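Local coordinates for branched-chain alpha-ketoacid decarboxylase (Lactococcus lactis, PDB 2VBF), which probably decarboxylates branched-chain and aromatic alpha-keto acids to aldehydes, using thiamine diphosphate and magnesium as cofactors, at residues A[475-480]-A[547-552]. Residues are numbered along the deposited sequence; the frame is centred on the assembly and turned at random.
With MG (magnesium ion), chain E; TPP (thiamine diphosphate), chain F.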
ATOM      1  N   PHE A 475      15.460  13.426 -10.735  1.00 14.57           N
ATOM      2  CA  PHE A 475      16.743  12.721 -10.806  1.00 14.53           C
ATOM      3  C   PHE A 475      16.590  11.344 -10.175  1.00 14.83           C
ATOM      4  O   PHE A 475      16.275  11.244  -8.989  1.00 14.81           O
ATOM      5  CB  PHE A 475      17.841  13.476 -10.066  1.00 16.23           C
ATOM      6  CG  PHE A 475      18.173  14.807 -10.660  1.00 14.95           C
ATOM      7  CD1 PHE A 475      19.069  14.902 -11.721  1.00 16.21           C
ATOM      8  CD2 PHE A 475      17.600  15.959 -10.160  1.00 16.12           C
ATOM      9  CE1 PHE A 475      19.385  16.134 -12.265  1.00 17.76           C
ATOM     10  CE2 PHE A 475      17.900  17.199 -10.705  1.00 16.05           C
ATOM     11  CZ  PHE A 475      18.797  17.290 -11.755  1.00 17.32           C
ATOM     12  N   ILE A 476      16.820  10.300 -10.964  1.00 12.74           N
ATOM     13  CA  ILE A 476      16.735   8.908 -10.488  1.00 14.40           C
ATOM     14  C   ILE A 476      18.165   8.402 -10.291  1.00 14.54           C
ATOM     15  O   ILE A 476      18.942   8.335 -11.255  1.00 15.20           O
ATOM     16  CB  ILE A 476      15.977   7.981 -11.479  1.00 14.54           C
ATOM     17  CG1 ILE A 476      14.559   8.500 -11.768  1.00 17.03           C
ATOM     18  CG2 ILE A 476      15.923   6.543 -10.934  1.00 13.88           C
ATOM     19  CD1 ILE A 476      14.471   9.616 -12.776  1.00 20.90           C
ATOM     20  N   ILE A 477      18.519   8.051  -9.052  1.00 14.25           N
ATOM     21  CA  ILE A 477      19.867   7.573  -8.764  1.00 14.30           C
ATOM     22  C   ILE A 477      19.957   6.064  -8.992  1.00 14.65           C
ATOM     23  O   ILE A 477      19.589   5.268  -8.151  1.00 15.88           O
ATOM     24  CB  ILE A 477      20.352   7.950  -7.362  1.00 14.36           C
ATOM     25  CG1 ILE A 477      20.294   9.475  -7.186  1.00 15.14           C
ATOM     26  CG2 ILE A 477      21.754   7.422  -7.138  1.00 15.54           C
ATOM     27  CD1 ILE A 477      20.815   9.976  -5.866  1.00 17.55           C
ATOM     28  N   ASN A 478      20.455   5.693 -10.166  1.00 13.89           N
ATOM     29  CA  ASN A 478      20.645   4.297 -10.483  1.00 12.98           C
ATOM     30  C   ASN A 478      22.024   3.876  -9.985  1.00 14.16           C
ATOM     31  O   ASN A 478      23.039   4.129 -10.653  1.00 15.55           O
ATOM     32  CB  ASN A 478      20.495   4.066 -11.986  1.00 14.48           C
ATOM     33  CG  ASN A 478      20.794   2.634 -12.382  1.00 12.85           C
ATOM     34  OD1 ASN A 478      21.222   1.822 -11.553  1.00 15.29           O
ATOM     35  ND2 ASN A 478      20.585   2.318 -13.648  1.00 14.93           N
ATOM     36  N   ASN A 479      22.058   3.247  -8.813  1.00 13.18           N
ATOM     37  CA  ASN A 479      23.284   2.657  -8.268  1.00 12.22           C
ATOM     38  C   ASN A 479      23.141   1.138  -8.082  1.00 10.80           C
ATOM     39  O   ASN A 479      23.788   0.544  -7.218  1.00 12.17           O
ATOM     40  CB  ASN A 479      23.747   3.356  -6.989  1.00 11.83           C
ATOM     41  CG  ASN A 479      22.662   3.437  -5.965  1.00 12.52           C
ATOM     42  OD1 ASN A 479      21.674   2.722  -6.069  1.00 11.28           O
ATOM     43  ND2 ASN A 479      22.808   4.322  -5.000  1.00 12.45           N
ATOM     44  N   ASP A 480      22.300   0.533  -8.915  1.00 13.88           N
ATOM     45  CA  ASP A 480      22.167  -0.915  -8.978  1.00 13.02           C
ATOM     46  C   ASP A 480      21.766  -1.510  -7.619  1.00 12.36           C
ATOM     47  O   ASP A 480      22.361  -2.496  -7.165  1.00 12.39           O
ATOM     48  CB  ASP A 480      23.488  -1.519  -9.483  1.00 14.19           C
ATOM     49  CG  ASP A 480      23.361  -2.977  -9.901  1.00 15.28           C
ATOM     50  OD1 ASP A 480      22.241  -3.424 -10.276  1.00 17.51           O
ATOM     51  OD2 ASP A 480      24.401  -3.666  -9.842  1.00 18.35           O
ATOM     52  N   LEU A 547      20.611   9.162 -13.302  1.00 14.84           N
ATOM     53  CA  LEU A 547      22.005   9.325 -12.872  1.00 16.26           C
ATOM     54  C   LEU A 547      22.593   7.957 -12.596  1.00 17.82           C
ATOM     55  O   LEU A 547      22.005   7.168 -11.850  1.00 17.70           O
ATOM     56  CB  LEU A 547      22.098  10.175 -11.602  1.00 16.39           C
ATOM     57  CG  LEU A 547      21.437  11.554 -11.645  1.00 16.75           C
ATOM     58  CD1 LEU A 547      21.593  12.242 -10.292  1.00 18.06           C
ATOM     59  CD2 LEU A 547      22.023  12.422 -12.776  1.00 17.66           C
ATOM     60  N   VAL A 548      23.756   7.666 -13.182  1.00 16.11           N
ATOM     61  CA  VAL A 548      24.436   6.409 -12.906  1.00 16.31           C
ATOM     62  C   VAL A 548      25.566   6.632 -11.897  1.00 16.79           C
ATOM     63  O   VAL A 548      26.466   7.452 -12.111  1.00 16.15           O
ATOM     64  CB  VAL A 548      24.971   5.731 -14.196  1.00 17.05           C
ATOM     65  CG1 VAL A 548      25.619   4.395 -13.847  1.00 17.20           C
ATOM     66  CG2 VAL A 548      23.837   5.534 -15.196  1.00 16.15           C
ATOM     67  N   LEU A 549      25.500   5.903 -10.787  1.00 16.55           N
ATOM     68  CA  LEU A 549      26.504   5.966  -9.739  1.00 16.91           C
ATOM     69  C   LEU A 549      26.827   4.560  -9.245  1.00 17.68           C
ATOM     70  O   LEU A 549      26.033   3.634  -9.426  1.00 17.32           O
ATOM     71  CB  LEU A 549      26.021   6.852  -8.585  1.00 18.01           C
ATOM     72  CG  LEU A 549      26.120   8.356  -8.891  1.00 18.77           C
ATOM     73  CD1 LEU A 549      24.776   8.920  -9.347  1.00 17.19           C
ATOM     74  CD2 LEU A 549      26.681   9.137  -7.714  1.00 17.98           C
ATOM     75  N   GLU A 550      28.001   4.396  -8.641  1.00 17.66           N
ATOM     76  CA  GLU A 550      28.446   3.079  -8.192  1.00 19.08           C
ATOM     77  C   GLU A 550      27.701   2.647  -6.935  1.00 18.34           C
ATOM     78  O   GLU A 550      27.403   3.462  -6.066  1.00 16.88           O
ATOM     79  CB  GLU A 550      29.956   3.070  -7.933  1.00 20.92           C
ATOM     80  CG  GLU A 550      30.804   3.409  -9.154  1.00 24.59           C
ATOM     81  CD  GLU A 550      30.656   2.402 -10.283  1.00 27.97           C
ATOM     82  OE1 GLU A 550      30.458   1.199  -9.999  1.00 32.18           O
ATOM     83  OE2 GLU A 550      30.743   2.811 -11.464  1.00 32.44           O
ATOM     84  N   LYS A 551      27.401   1.357  -6.839  1.00 17.87           N
ATOM     85  CA  LYS A 551      26.678   0.836  -5.680  1.00 19.57           C
ATOM     86  C   LYS A 551      27.432   1.028  -4.359  1.00 18.71           C
ATOM     87  O   LYS A 551      26.815   1.162  -3.300  1.00 17.36           O
ATOM     88  CB  LYS A 551      26.327  -0.640  -5.890  1.00 20.84           C
ATOM     89  CG  LYS A 551      27.469  -1.614  -5.852  1.00 23.39           C
ATOM     90  CD  LYS A 551      26.963  -3.059  -5.958  1.00 23.69           C
ATOM     91  CE  LYS A 551      26.252  -3.295  -7.279  1.00 25.86           C
ATOM     92  NZ  LYS A 551      25.829  -4.697  -7.455  1.00 28.84           N
ATOM     93  N   GLU A 552      28.765   1.057  -4.433  1.00 17.81           N
ATOM     94  CA  GLU A 552      29.624   1.198  -3.251  1.00 19.55           C
ATOM     95  C   GLU A 552      29.771   2.644  -2.793  1.00 18.14           C
ATOM     96  O   GLU A 552      30.317   2.907  -1.720  1.00 21.08           O
ATOM     97  CB  GLU A 552      31.023   0.648  -3.532  1.00 19.62           C
ATOM     98  CG  GLU A 552      31.046  -0.821  -3.932  1.00 22.57           C
ATOM     99  CD  GLU A 552      30.884  -1.068  -5.426  1.00 23.57           C
ATOM    100  OE1 GLU A 552      30.713  -0.107  -6.215  1.00 22.71           O
ATOM    101  OE2 GLU A 552      30.934  -2.253  -5.810  1.00 25.23           O
TER
HETATM  102 MG    MG E1550      19.755   2.677  -5.127  1.00 12.87          MG
HETATM  103  N1' TPP F1551      10.218  -0.336   2.872  1.00 11.52           N
HETATM  104  C2' TPP F1551       9.654   0.896   3.082  1.00 12.26           C
HETATM  105  CM2 TPP F1551       8.224   1.121   2.676  1.00 11.19           C
HETATM  106  N3' TPP F1551      10.402   1.886   3.668  1.00 11.29           N
HETATM  107  C4' TPP F1551      11.706   1.659   4.051  1.00 11.75           C
HETATM  108  N4' TPP F1551      12.375   2.632   4.624  1.00 10.13           N
HETATM  109  C5' TPP F1551      12.298   0.413   3.818  1.00 12.35           C
HETATM  110  C6' TPP F1551      11.542  -0.591   3.227  1.00 12.21           C
HETATM  111  C7' TPP F1551      13.737   0.139   4.193  1.00 13.32           C
HETATM  112  N3  TPP F1551      14.678   0.902   3.379  1.00 13.38           N
HETATM  113  C2  TPP F1551      15.274   2.104   3.717  1.00 16.74           C
HETATM  114  S1  TPP F1551      16.290   2.728   2.624  1.00 15.66           S
HETATM  115  C5  TPP F1551      16.044   1.442   1.667  1.00 14.15           C
HETATM  116  C4  TPP F1551      15.149   0.497   2.170  1.00 14.36           C
HETATM  117  CM4 TPP F1551      14.756  -0.781   1.481  1.00 13.96           C
HETATM  118  C6  TPP F1551      16.807   1.379   0.359  1.00 13.99           C
HETATM  119  C7  TPP F1551      16.535   2.535  -0.593  1.00 13.21           C
HETATM  120  O7  TPP F1551      17.305   2.281  -1.743  1.00 13.65           O
HETATM  121  PA  TPP F1551      17.434   3.346  -2.923  1.00 12.75           P
HETATM  122  O1A TPP F1551      16.127   4.070  -3.156  1.00 13.29           O
HETATM  123  O2A TPP F1551      17.907   2.605  -4.160  1.00 11.02           O
HETATM  124  O3A TPP F1551      18.480   4.420  -2.317  1.00 11.54           O
HETATM  125  PB  TPP F1551      20.101   4.399  -2.414  1.00 13.16           P
HETATM  126  O1B TPP F1551      20.597   4.363  -0.996  1.00 13.07           O
HETATM  127  O2B TPP F1551      20.476   5.705  -3.055  1.00 12.24           O
HETATM  128  O3B TPP F1551      20.570   3.227  -3.230  1.00 12.75           O
HETATM  129  O   HOH W   1      19.611   4.759  -5.491  1.00  9.21           O
HETATM  130  O   HOH W   2      25.687   5.352  -4.994  1.00 14.59           O
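Two neighbouring parallel strands of the diphosphate-binding domain, 473-478 and 542-548, end side by side at the magnesium site, where Ile476, Asn478, Leu547 and Leu549 join their backbones. Leu547 gives its N to Ile476 O and returns its O to Asn478 N (2.7 Å); a hydrogen bond from Leu549 N, its N-H pointing nearly straight at Asn478 O (172° at H), extends the ladder just beyond the second strand. Apolar side chains fill the sheet face carrying Ile477 and Leu547: Ile477 CG2 touches Leu549 CD1, and helix 379-389 covers all three residues. Leu547 CD1 also rests 3.9 Å from Phe475 CD1, whose ring meets Phe449 and Phe528.

Past the strand the chain turns. Asn478 swings its CG away from its own N (chi1 175°), which lets OD1 accept from Asp480 N, an Asx turn, while its ND2 is bonded to Glu546. The short amide of Asn479 serves both cofactors: OD1 binds magnesium at 2.1 Å, and ND2 donates to O3B of thiamine diphosphate at 3.1 Å. On the 547-552 side, water 2 accepts from Asn479 ND2 and donates to Glu550 O. Asp480 and Lys551 lie alongside each other in a salt bridge, the flexible lysine chain bending at chi3 (62°) to bring NZ 3.0 Å from Asp480 OD2, from above the carboxylate plane. Asp452 and Gly481 O complete the coordination with Asn479, water 1 and two diphosphate oxygens; Asp452 of the Gly-Asp-Gly and the Asn478-Asn479 pair mark the GDG...NN motif of thiamine diphosphate enzymes.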